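Local coordinates for DBF2 kinase activator protein MOB1 (Saccharomyces cerevisiae, PDB 2HJN) that activates the protein kinase DBF2, allowing its phosphorylation by CDC15 in late anaphase as part of the mitotic exit network, at residues A[140-145]-A[174-179]; A[77-82]-A[213-218]; A[84-89]-A[205-210]. All blocks are in the same frame, centred on the assembly; numbering follows the deposited sequence.

Contact 1. Residues A[140-145]-A[174-179]; sequences MRWCQD and LRRLFR. With SO4 (sulfate ion), chain C.
Arg-176 and Trp-142 meet in a cation-pi stack between two nearly antiparallel helices of the Mob1/phocein fold, 132-147 and 165-187, whose axes here run 11.0 Å apart with 153° between their directions. From CB, the Arg-176 chain runs extended from CG to NE (chi2 178°), which carries the charged end across to the indole. CG passes beside the sulfate, and CD reaches the rim of the benzene ring, 4.0 Å from Trp-142 CZ3. NE sends a weak, bent hydrogen bond to sulfate O4. CZ sits 4.3 Å from the centroid of the six-membered ring of Trp-142, over its face, and NH1 hangs closest, 3.7 Å from Trp-142 CZ2. The guanidinium and indole planes are 25° apart, so the two groups lie almost flat on each other.

The sulfate, probably from the crystallisation liquor, is gripped mainly by the neighbouring arginines. Arg-179 meets it edge-on with two nearly straight bonds, NH1 to O4 and NH2 to O2, while Arg-175 offers weak bonds from NE and an NH2 contact to O1 so short that its exact length is doubtful. Three arginines thus converge on one anion, whose charge probably balances part of theirs. On the buried side, residues 140-145 and 174-179 meet through one methyl group: Leu-177 CD2 lies 3.7 Å from the selenium of Met-140, a selenomethionine, and 3.8 Å from Cys-143 SG.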
loop_
_atom_site.group_PDB
_atom_site.type_symbol
_atom_site.label_atom_id
_atom_site.label_comp_id
_atom_site.label_asym_id
_atom_site.label_seq_id
_atom_site.Cartn_x
_atom_site.Cartn_y
_atom_site.Cartn_z
HETATM N N MSE A 140 -14.356 -3.226 8.791
HETATM C CA MSE A 140 -14.228 -3.011 7.325
HETATM C C MSE A 140 -15.214 -3.878 6.557
HETATM O O MSE A 140 -15.826 -3.397 5.615
HETATM C CB MSE A 140 -12.816 -3.311 6.845
HETATM C CG MSE A 140 -11.764 -2.385 7.460
HETATM SE SE MSE A 140 -11.954 -0.444 6.994
HETATM C CE MSE A 140 -10.794 -0.572 5.435
ATOM N N ARG A 141 -15.369 -5.151 6.934
ATOM C CA ARG A 141 -16.394 -6.029 6.309
ATOM C C ARG A 141 -17.815 -5.482 6.555
ATOM O O ARG A 141 -18.665 -5.605 5.704
ATOM C CB ARG A 141 -16.329 -7.495 6.820
ATOM C CG ARG A 141 -15.110 -8.381 6.345
ATOM C CD ARG A 141 -14.720 -8.322 4.836
ATOM N NE ARG A 141 -14.019 -7.088 4.412
ATOM C CZ ARG A 141 -12.755 -6.775 4.648
ATOM N NH1 ARG A 141 -11.950 -7.553 5.359
ATOM N NH2 ARG A 141 -12.284 -5.633 4.180
ATOM N N TRP A 142 -18.056 -4.902 7.727
ATOM C CA TRP A 142 -19.358 -4.223 7.999
ATOM C C TRP A 142 -19.578 -3.006 7.048
ATOM O O TRP A 142 -20.703 -2.785 6.524
ATOM C CB TRP A 142 -19.498 -3.819 9.487
ATOM C CG TRP A 142 -20.769 -3.037 9.764
ATOM C CD1 TRP A 142 -22.009 -3.530 10.063
ATOM C CD2 TRP A 142 -20.886 -1.627 9.735
ATOM N NE1 TRP A 142 -22.903 -2.487 10.258
ATOM C CE2 TRP A 142 -22.238 -1.304 10.042
ATOM C CE3 TRP A 142 -19.966 -0.586 9.529
ATOM C CZ2 TRP A 142 -22.697 0.011 10.084
ATOM C CZ3 TRP A 142 -20.448 0.742 9.540
ATOM C CH2 TRP A 142 -21.787 1.022 9.851
ATOM N N CYS A 143 -18.517 -2.221 6.815
ATOM C CA CYS A 143 -18.639 -1.095 5.872
ATOM C C CYS A 143 -19.024 -1.562 4.460
ATOM O O CYS A 143 -19.885 -0.946 3.822
ATOM C CB CYS A 143 -17.351 -0.245 5.829
ATOM S SG CYS A 143 -17.033 0.672 7.333
ATOM N N GLN A 144 -18.347 -2.602 3.966
ATOM C CA GLN A 144 -18.657 -3.190 2.659
ATOM C C GLN A 144 -20.095 -3.698 2.572
ATOM O O GLN A 144 -20.744 -3.521 1.546
ATOM C CB GLN A 144 -17.668 -4.320 2.276
ATOM C CG GLN A 144 -16.238 -3.827 2.084
ATOM C CD GLN A 144 -15.354 -4.876 1.503
ATOM O OE1 GLN A 144 -15.002 -5.844 2.194
ATOM N NE2 GLN A 144 -15.007 -4.726 0.200
ATOM N N ASP A 145 -20.584 -4.344 3.633
ATOM C CA ASP A 145 -21.981 -4.727 3.695
ATOM C C ASP A 145 -22.928 -3.531 3.599
ATOM O O ASP A 145 -23.985 -3.654 2.984
ATOM C CB ASP A 145 -22.309 -5.602 4.925
ATOM C CG ASP A 145 -21.611 -6.973 4.894
ATOM O OD1 ASP A 145 -21.235 -7.479 3.798
ATOM O OD2 ASP A 145 -21.443 -7.549 5.987
ATOM N N LEU A 174 -18.180 7.117 9.005
ATOM C CA LEU A 174 -17.038 8.031 9.251
ATOM C C LEU A 174 -16.496 7.935 10.678
ATOM O O LEU A 174 -15.270 7.839 10.865
ATOM C CB LEU A 174 -17.384 9.496 8.872
ATOM C CG LEU A 174 -17.249 9.940 7.410
ATOM C CD1 LEU A 174 -17.243 8.852 6.360
ATOM C CD2 LEU A 174 -18.156 11.082 6.987
ATOM N N ARG A 175 -17.392 7.893 11.689
ATOM C CA ARG A 175 -16.958 7.751 13.090
ATOM C C ARG A 175 -16.118 6.466 13.307
ATOM O O ARG A 175 -15.059 6.461 13.971
ATOM C CB ARG A 175 -18.171 7.737 14.046
ATOM C CG ARG A 175 -18.742 9.061 14.431
ATOM C CD ARG A 175 -19.747 8.906 15.650
ATOM N NE ARG A 175 -20.721 7.791 15.581
ATOM C CZ ARG A 175 -21.981 7.898 15.136
ATOM N NH1 ARG A 175 -22.453 9.051 14.657
ATOM N NH2 ARG A 175 -22.773 6.847 15.149
ATOM N N ARG A 176 -16.592 5.358 12.748
ATOM C CA ARG A 176 -15.831 4.087 12.814
ATOM C C ARG A 176 -14.498 4.058 12.019
ATOM O O ARG A 176 -13.457 3.599 12.537
ATOM C CB ARG A 176 -16.767 2.946 12.443
ATOM C CG ARG A 176 -17.966 2.899 13.433
ATOM C CD ARG A 176 -18.976 1.808 13.089
ATOM N NE ARG A 176 -20.233 1.978 13.800
ATOM C CZ ARG A 176 -21.174 1.037 13.894
ATOM N NH1 ARG A 176 -21.001 -0.171 13.329
ATOM N NH2 ARG A 176 -22.306 1.310 14.539
ATOM N N LEU A 177 -14.500 4.547 10.774
ATOM C CA LEU A 177 -13.265 4.571 9.990
ATOM C C LEU A 177 -12.174 5.396 10.684
ATOM O O LEU A 177 -10.991 5.031 10.636
ATOM C CB LEU A 177 -13.551 5.093 8.570
ATOM C CG LEU A 177 -14.389 4.176 7.654
ATOM C CD1 LEU A 177 -14.632 4.817 6.257
ATOM C CD2 LEU A 177 -13.804 2.759 7.507
ATOM N N PHE A 178 -12.563 6.484 11.355
ATOM C CA PHE A 178 -11.586 7.285 12.156
ATOM C C PHE A 178 -10.813 6.457 13.158
ATOM O O PHE A 178 -9.626 6.641 13.251
ATOM C CB PHE A 178 -12.217 8.518 12.866
ATOM C CG PHE A 178 -11.179 9.449 13.519
ATOM C CD1 PHE A 178 -10.774 10.630 12.886
ATOM C CD2 PHE A 178 -10.646 9.143 14.779
ATOM C CE1 PHE A 178 -9.824 11.468 13.468
ATOM C CE2 PHE A 178 -9.647 9.969 15.375
ATOM C CZ PHE A 178 -9.248 11.119 14.716
ATOM N N ARG A 179 -11.484 5.568 13.915
ATOM C CA ARG A 179 -10.824 4.668 14.884
ATOM C C ARG A 179 -9.684 3.825 14.244
ATOM O O ARG A 179 -8.747 3.449 14.936
ATOM C CB ARG A 179 -11.864 3.699 15.517
ATOM C CG ARG A 179 -12.944 4.471 16.358
ATOM C CD ARG A 179 -14.137 3.701 16.895
ATOM N NE ARG A 179 -15.072 4.709 17.391
ATOM C CZ ARG A 179 -16.391 4.603 17.424
ATOM N NH1 ARG A 179 -16.977 3.507 17.005
ATOM N NH2 ARG A 179 -17.125 5.620 17.905
HETATM S S SO4 C . -20.824 4.201 17.010
HETATM O O1 SO4 C . -21.373 4.873 15.826
HETATM O O2 SO4 C . -20.168 5.248 17.814
HETATM O O3 SO4 C . -21.825 3.430 17.728
HETATM O O4 SO4 C . -19.824 3.193 16.710
#

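Contact 2. Residues A[77-82]-A[213-218]; sequences EWLAVH and QEFELL
Leu-79 lays its CD2 methyl over the middle of the Phe-215 ring, 3.7 Å from the centroid and only 6° off the ring normal, a well-centred CH-pi contact. The opposite face of the same ring carries Glu-214 CG, offset toward the rim, so the phenyl group is sandwiched between aliphatic carbons. Leu-79 divides its branches: the other, CD1, meets Leu-217 CD2 tip to tip at 4.1 Å.

Trp-78 approaches from another side. Its CG lies opposite the backbone N (chi1 -175°), which swings the indole to the Phe-215 rim. There CD1 lies 3.6 Å from Phe-215 CZ, rim to rim, with the ring planes at 58° and neither ring over the face of the other. The indole NE1, also close to Phe-215 CZ, is hydrogen-bonded to the backbone oxygen of Val-67.

Phe-215 is the first residue to leave helical geometry at the end of helix 198-214, which closes in a Schellman motif: Glu-216, with positive phi, is its C-prime residue. Around this turn Phe-215 and Leu-217 both point toward helix 75-97, and Ile-166 of helix 165-187 touches both Leu-79 and Leu-217. With the indole N-H engaged elsewhere, the contact is wholly apolar across the two segments, which implies that its hold comes from shape and dispersion.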
loop_
_atom_site.group_PDB
_atom_site.type_symbol
_atom_site.label_atom_id
_atom_site.label_comp_id
_atom_site.label_asym_id
_atom_site.label_seq_id
_atom_site.Cartn_x
_atom_site.Cartn_y
_atom_site.Cartn_z
ATOM N N GLU A 77 -24.959 12.049 -3.060
ATOM C CA GLU A 77 -24.071 11.392 -4.000
ATOM C C GLU A 77 -22.597 11.697 -3.742
ATOM O O GLU A 77 -21.757 10.787 -3.741
ATOM C CB GLU A 77 -24.423 11.706 -5.445
ATOM C CG GLU A 77 -24.884 10.493 -6.174
ATOM C CD GLU A 77 -25.330 10.794 -7.580
ATOM O OE1 GLU A 77 -24.452 10.974 -8.473
ATOM O OE2 GLU A 77 -26.575 10.842 -7.775
ATOM N N TRP A 78 -22.317 12.986 -3.557
ATOM C CA TRP A 78 -21.002 13.502 -3.221
ATOM C C TRP A 78 -20.474 12.819 -1.938
ATOM O O TRP A 78 -19.348 12.302 -1.911
ATOM C CB TRP A 78 -21.114 15.028 -3.056
ATOM C CG TRP A 78 -19.825 15.765 -2.814
ATOM C CD1 TRP A 78 -19.444 16.378 -1.665
ATOM C CD2 TRP A 78 -18.762 15.962 -3.755
ATOM N NE1 TRP A 78 -18.212 16.963 -1.832
ATOM C CE2 TRP A 78 -17.770 16.726 -3.102
ATOM C CE3 TRP A 78 -18.562 15.576 -5.084
ATOM C CZ2 TRP A 78 -16.582 17.103 -3.727
ATOM C CZ3 TRP A 78 -17.382 15.959 -5.719
ATOM C CH2 TRP A 78 -16.406 16.702 -5.037
ATOM N N LEU A 79 -21.292 12.774 -0.894
ATOM C CA LEU A 79 -20.883 12.095 0.347
ATOM C C LEU A 79 -20.723 10.551 0.199
ATOM O O LEU A 79 -19.743 9.988 0.712
ATOM C CB LEU A 79 -21.784 12.475 1.510
ATOM C CG LEU A 79 -21.993 13.969 1.856
ATOM C CD1 LEU A 79 -22.390 14.163 3.316
ATOM C CD2 LEU A 79 -20.871 14.891 1.467
ATOM N N ALA A 80 -21.627 9.906 -0.559
ATOM C CA ALA A 80 -21.506 8.478 -0.903
ATOM C C ALA A 80 -20.205 8.162 -1.691
ATOM O O ALA A 80 -19.485 7.215 -1.360
ATOM C CB ALA A 80 -22.753 7.986 -1.670
ATOM N N VAL A 81 -19.926 8.928 -2.738
ATOM C CA VAL A 81 -18.656 8.807 -3.489
ATOM C C VAL A 81 -17.438 8.881 -2.580
ATOM O O VAL A 81 -16.590 7.993 -2.631
ATOM C CB VAL A 81 -18.507 9.834 -4.652
ATOM C CG1 VAL A 81 -17.053 9.834 -5.240
ATOM C CG2 VAL A 81 -19.503 9.497 -5.756
ATOM N N HIS A 82 -17.351 9.920 -1.753
ATOM C CA HIS A 82 -16.201 10.071 -0.885
ATOM C C HIS A 82 -16.098 9.082 0.259
ATOM O O HIS A 82 -14.996 8.790 0.685
ATOM C CB HIS A 82 -16.066 11.501 -0.380
ATOM C CG HIS A 82 -15.762 12.456 -1.487
ATOM N ND1 HIS A 82 -14.476 12.796 -1.843
ATOM C CD2 HIS A 82 -16.576 13.046 -2.388
ATOM C CE1 HIS A 82 -14.512 13.591 -2.895
ATOM N NE2 HIS A 82 -15.775 13.764 -3.244
ATOM N N GLN A 213 -15.227 18.180 8.293
ATOM C CA GLN A 213 -15.453 19.563 8.771
ATOM C C GLN A 213 -16.458 20.331 7.841
ATOM O O GLN A 213 -17.434 20.902 8.320
ATOM C CB GLN A 213 -14.099 20.283 8.906
ATOM C CG GLN A 213 -14.144 21.763 9.350
ATOM C CD GLN A 213 -12.824 22.497 9.097
ATOM O OE1 GLN A 213 -12.215 23.008 10.032
ATOM N NE2 GLN A 213 -12.379 22.550 7.831
ATOM N N GLU A 214 -16.218 20.305 6.532
ATOM C CA GLU A 214 -17.058 20.967 5.525
ATOM C C GLU A 214 -18.556 20.649 5.657
ATOM O O GLU A 214 -19.407 21.498 5.340
ATOM C CB GLU A 214 -16.594 20.591 4.119
ATOM C CG GLU A 214 -17.453 21.173 2.971
ATOM C CD GLU A 214 -17.451 22.716 2.919
ATOM O OE1 GLU A 214 -16.411 23.317 3.222
ATOM O OE2 GLU A 214 -18.486 23.313 2.546
ATOM N N PHE A 215 -18.861 19.428 6.102
ATOM C CA PHE A 215 -20.245 18.967 6.204
ATOM C C PHE A 215 -20.718 18.700 7.620
ATOM O O PHE A 215 -21.803 18.150 7.816
ATOM C CB PHE A 215 -20.439 17.731 5.312
ATOM C CG PHE A 215 -20.178 18.008 3.878
ATOM C CD1 PHE A 215 -21.148 18.635 3.089
ATOM C CD2 PHE A 215 -18.937 17.702 3.313
ATOM C CE1 PHE A 215 -20.901 18.887 1.768
ATOM C CE2 PHE A 215 -18.686 17.978 1.988
ATOM C CZ PHE A 215 -19.675 18.577 1.204
ATOM N N GLU A 216 -19.900 19.090 8.596
ATOM C CA GLU A 216 -20.108 18.817 10.029
ATOM C C GLU A 216 -20.414 17.363 10.425
ATOM O O GLU A 216 -21.187 17.109 11.339
ATOM C CB GLU A 216 -21.031 19.836 10.777
ATOM C CG GLU A 216 -21.657 20.991 10.041
ATOM C CD GLU A 216 -22.742 21.712 10.908
ATOM O OE1 GLU A 216 -22.378 22.468 11.848
ATOM O OE2 GLU A 216 -23.958 21.495 10.657
ATOM N N LEU A 217 -19.762 16.415 9.756
ATOM C CA LEU A 217 -19.964 14.997 10.001
ATOM C C LEU A 217 -19.267 14.539 11.300
ATOM O O LEU A 217 -19.764 13.667 12.025
ATOM C CB LEU A 217 -19.475 14.186 8.774
ATOM C CG LEU A 217 -20.045 14.654 7.413
ATOM C CD1 LEU A 217 -19.333 14.061 6.196
ATOM C CD2 LEU A 217 -21.516 14.432 7.318
ATOM N N LEU A 218 -18.120 15.139 11.588
ATOM C CA LEU A 218 -17.332 14.799 12.771
ATOM C C LEU A 218 -17.041 16.034 13.556
ATOM O O LEU A 218 -16.783 17.111 12.995
ATOM C CB LEU A 218 -15.986 14.159 12.403
ATOM C CG LEU A 218 -15.977 12.741 11.852
ATOM C CD1 LEU A 218 -14.520 12.288 11.842
ATOM C CD2 LEU A 218 -16.830 11.761 12.689
#

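Contact 3. Residues A[84-89]-A[205-210]; sequences VDFYNQ and FRHFCL
Helices 75-97 and 198-214 approach closely here, with the CA atoms of Phe-86 and Phe-208 only 7.0 Å apart, near enough for a ring from one helix to lie against the backbone of the other. Phe-86 supplies that ring. Its CE1 points at the face of His-207, 3.5 Å from ND1, in a T-shaped pair with planes at 73°. Phe-208 comes over a face of the Phe-86 ring instead, presenting its own edge: CD1 lies 3.8 Å from Phe-86 CG, and the ring planes are 60° apart. Phe-208 CA stands over the same ring, 4.2 Å from its centroid, in a CH-pi contact. The three residues form an aromatic cluster that joins the two helices in the largely helical Mob1/phocein fold, and Phe-211 extends it by meeting Phe-86 edge-to-face.

With chi1 at -176°, His-207 sends CG opposite its backbone N, which swings the imidazole out toward helix 75-97; NE2 is hydrogen-bonded to the backbone oxygen of Ala-66, and this bond is likely to restrain the rotation of the ring that receives the Phe-86 edge. Replacing Phe-86 with an alanine would probably open a gap between the helices, taking the edge from the His-207 face and the ring from beneath Phe-208. Phe-208 also packs on Leu-177 and Phe-178 of helix 165-187, and Tyr-181 meets its ring edge-to-face.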
loop_
_atom_site.group_PDB
_atom_site.type_symbol
_atom_site.label_atom_id
_atom_site.label_comp_id
_atom_site.label_asym_id
_atom_site.label_seq_id
_atom_site.Cartn_x
_atom_site.Cartn_y
_atom_site.Cartn_z
ATOM N N VAL A 84 -16.964 5.810 0.115
ATOM C CA VAL A 84 -16.315 4.615 -0.487
ATOM C C VAL A 84 -14.825 4.876 -0.796
ATOM O O VAL A 84 -13.982 4.014 -0.539
ATOM C CB VAL A 84 -17.034 4.101 -1.747
ATOM C CG1 VAL A 84 -16.242 3.002 -2.432
ATOM C CG2 VAL A 84 -18.478 3.621 -1.428
ATOM N N ASP A 85 -14.507 6.060 -1.326
ATOM C CA ASP A 85 -13.094 6.440 -1.526
ATOM C C ASP A 85 -12.281 6.446 -0.218
ATOM O O ASP A 85 -11.126 6.037 -0.231
ATOM C CB ASP A 85 -12.965 7.829 -2.146
ATOM C CG ASP A 85 -13.466 7.896 -3.612
ATOM O OD1 ASP A 85 -13.625 6.818 -4.282
ATOM O OD2 ASP A 85 -13.679 9.053 -4.083
ATOM N N PHE A 86 -12.841 6.920 0.892
ATOM C CA PHE A 86 -12.069 6.926 2.155
ATOM C C PHE A 86 -11.808 5.525 2.714
ATOM O O PHE A 86 -10.726 5.207 3.248
ATOM C CB PHE A 86 -12.755 7.786 3.213
ATOM C CG PHE A 86 -12.697 9.270 2.911
ATOM C CD1 PHE A 86 -11.585 9.822 2.311
ATOM C CD2 PHE A 86 -13.769 10.094 3.228
ATOM C CE1 PHE A 86 -11.535 11.204 2.008
ATOM C CE2 PHE A 86 -13.728 11.482 2.943
ATOM C CZ PHE A 86 -12.626 12.033 2.321
ATOM N N TYR A 87 -12.810 4.685 2.538
ATOM C CA TYR A 87 -12.705 3.257 2.906
ATOM C C TYR A 87 -11.537 2.641 2.106
ATOM O O TYR A 87 -10.704 1.888 2.626
ATOM C CB TYR A 87 -14.016 2.512 2.574
ATOM C CG TYR A 87 -13.788 1.006 2.520
ATOM C CD1 TYR A 87 -14.008 0.234 3.661
ATOM C CD2 TYR A 87 -13.298 0.366 1.361
ATOM C CE1 TYR A 87 -13.802 -1.138 3.662
ATOM C CE2 TYR A 87 -13.047 -1.018 1.368
ATOM C CZ TYR A 87 -13.303 -1.749 2.541
ATOM O OH TYR A 87 -13.060 -3.087 2.668
ATOM N N ASN A 88 -11.474 2.968 0.824
ATOM C CA ASN A 88 -10.445 2.366 -0.019
ATOM C C ASN A 88 -9.007 2.838 0.328
ATOM O O ASN A 88 -8.065 2.045 0.273
ATOM C CB ASN A 88 -10.771 2.573 -1.553
ATOM C CG ASN A 88 -11.758 1.544 -2.136
ATOM O OD1 ASN A 88 -11.901 0.433 -1.653
ATOM N ND2 ASN A 88 -12.394 1.918 -3.268
ATOM N N GLN A 89 -8.835 4.113 0.691
ATOM C CA GLN A 89 -7.529 4.605 1.189
ATOM C C GLN A 89 -7.122 3.894 2.500
ATOM O O GLN A 89 -5.934 3.531 2.702
ATOM C CB GLN A 89 -7.574 6.157 1.357
ATOM C CG GLN A 89 -7.782 6.887 -0.015
ATOM C CD GLN A 89 -7.985 8.371 0.112
ATOM O OE1 GLN A 89 -7.506 8.982 1.070
ATOM N NE2 GLN A 89 -8.705 8.983 -0.867
ATOM N N PHE A 205 -5.507 11.280 5.672
ATOM C CA PHE A 205 -6.101 11.707 6.932
ATOM C C PHE A 205 -6.536 13.200 6.918
ATOM O O PHE A 205 -7.609 13.541 7.459
ATOM C CB PHE A 205 -5.088 11.435 8.044
ATOM C CG PHE A 205 -5.567 11.796 9.434
ATOM C CD1 PHE A 205 -6.499 11.007 10.081
ATOM C CD2 PHE A 205 -5.047 12.913 10.097
ATOM C CE1 PHE A 205 -6.955 11.330 11.367
ATOM C CE2 PHE A 205 -5.472 13.268 11.411
ATOM C CZ PHE A 205 -6.422 12.485 12.040
ATOM N N ARG A 206 -5.684 14.056 6.348
ATOM C CA ARG A 206 -5.982 15.468 6.198
ATOM C C ARG A 206 -7.271 15.652 5.371
ATOM O O ARG A 206 -8.132 16.437 5.744
ATOM C CB ARG A 206 -4.803 16.198 5.500
ATOM C CG ARG A 206 -5.092 17.688 5.046
ATOM C CD ARG A 206 -3.855 18.399 4.357
ATOM N NE ARG A 206 -3.686 18.059 2.927
ATOM C CZ ARG A 206 -2.567 17.541 2.388
ATOM N NH1 ARG A 206 -1.507 17.283 3.163
ATOM N NH2 ARG A 206 -2.500 17.277 1.080
ATOM N N HIS A 207 -7.364 14.969 4.230
ATOM C CA HIS A 207 -8.534 15.052 3.337
ATOM C C HIS A 207 -9.798 14.486 4.041
ATOM O O HIS A 207 -10.911 15.055 3.911
ATOM C CB HIS A 207 -8.200 14.375 1.986
ATOM C CG HIS A 207 -9.296 14.475 0.953
ATOM N ND1 HIS A 207 -9.641 13.421 0.128
ATOM C CD2 HIS A 207 -10.135 15.490 0.626
ATOM C CE1 HIS A 207 -10.631 13.785 -0.667
ATOM N NE2 HIS A 207 -10.956 15.033 -0.382
ATOM N N PHE A 208 -9.622 13.406 4.820
ATOM C CA PHE A 208 -10.721 12.803 5.614
ATOM C C PHE A 208 -11.290 13.848 6.605
ATOM O O PHE A 208 -12.496 14.063 6.661
ATOM C CB PHE A 208 -10.193 11.543 6.345
ATOM C CG PHE A 208 -11.238 10.780 7.147
ATOM C CD1 PHE A 208 -11.859 9.654 6.611
ATOM C CD2 PHE A 208 -11.545 11.148 8.462
ATOM C CE1 PHE A 208 -12.836 8.896 7.366
ATOM C CE2 PHE A 208 -12.490 10.417 9.240
ATOM C CZ PHE A 208 -13.131 9.272 8.693
ATOM N N CYS A 209 -10.393 14.518 7.346
ATOM C CA CYS A 209 -10.751 15.502 8.361
ATOM C C CYS A 209 -11.323 16.798 7.784
ATOM O O CYS A 209 -12.224 17.360 8.379
ATOM C CB CYS A 209 -9.558 15.822 9.275
ATOM S SG CYS A 209 -9.049 14.406 10.320
ATOM N N LEU A 210 -10.779 17.293 6.678
ATOM C CA LEU A 210 -11.349 18.470 6.016
ATOM C C LEU A 210 -12.751 18.218 5.470
ATOM O O LEU A 210 -13.636 19.084 5.575
ATOM C CB LEU A 210 -10.431 18.972 4.888
ATOM C CG LEU A 210 -9.125 19.577 5.371
ATOM C CD1 LEU A 210 -8.138 19.703 4.191
ATOM C CD2 LEU A 210 -9.436 20.944 6.021
#

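How the contacts relate
Contacts 2 and 3 lie about 10 Å apart, centre to centre, and join the same two helices, 75-97 and 198-214, at successive levels; His-82 packs on His-207 between them. Contact 1, whose centre is about 12 Å from that of contact 3, brings in helices 132-147 and 165-187. Tyr-87 turns from contact 3 toward contact 1, its OH 3.1 Å from Arg-141 NH2 in a probable hydrogen bond. Leu-218 of contact 2 touches Arg-175 and Phe-178 of contact 1 and Phe-208 of contact 3, tying all three together. Contacts 2 and 3 lie away from the zinc site, while the Met-140 side chain is about 13 Å from the zinc ion.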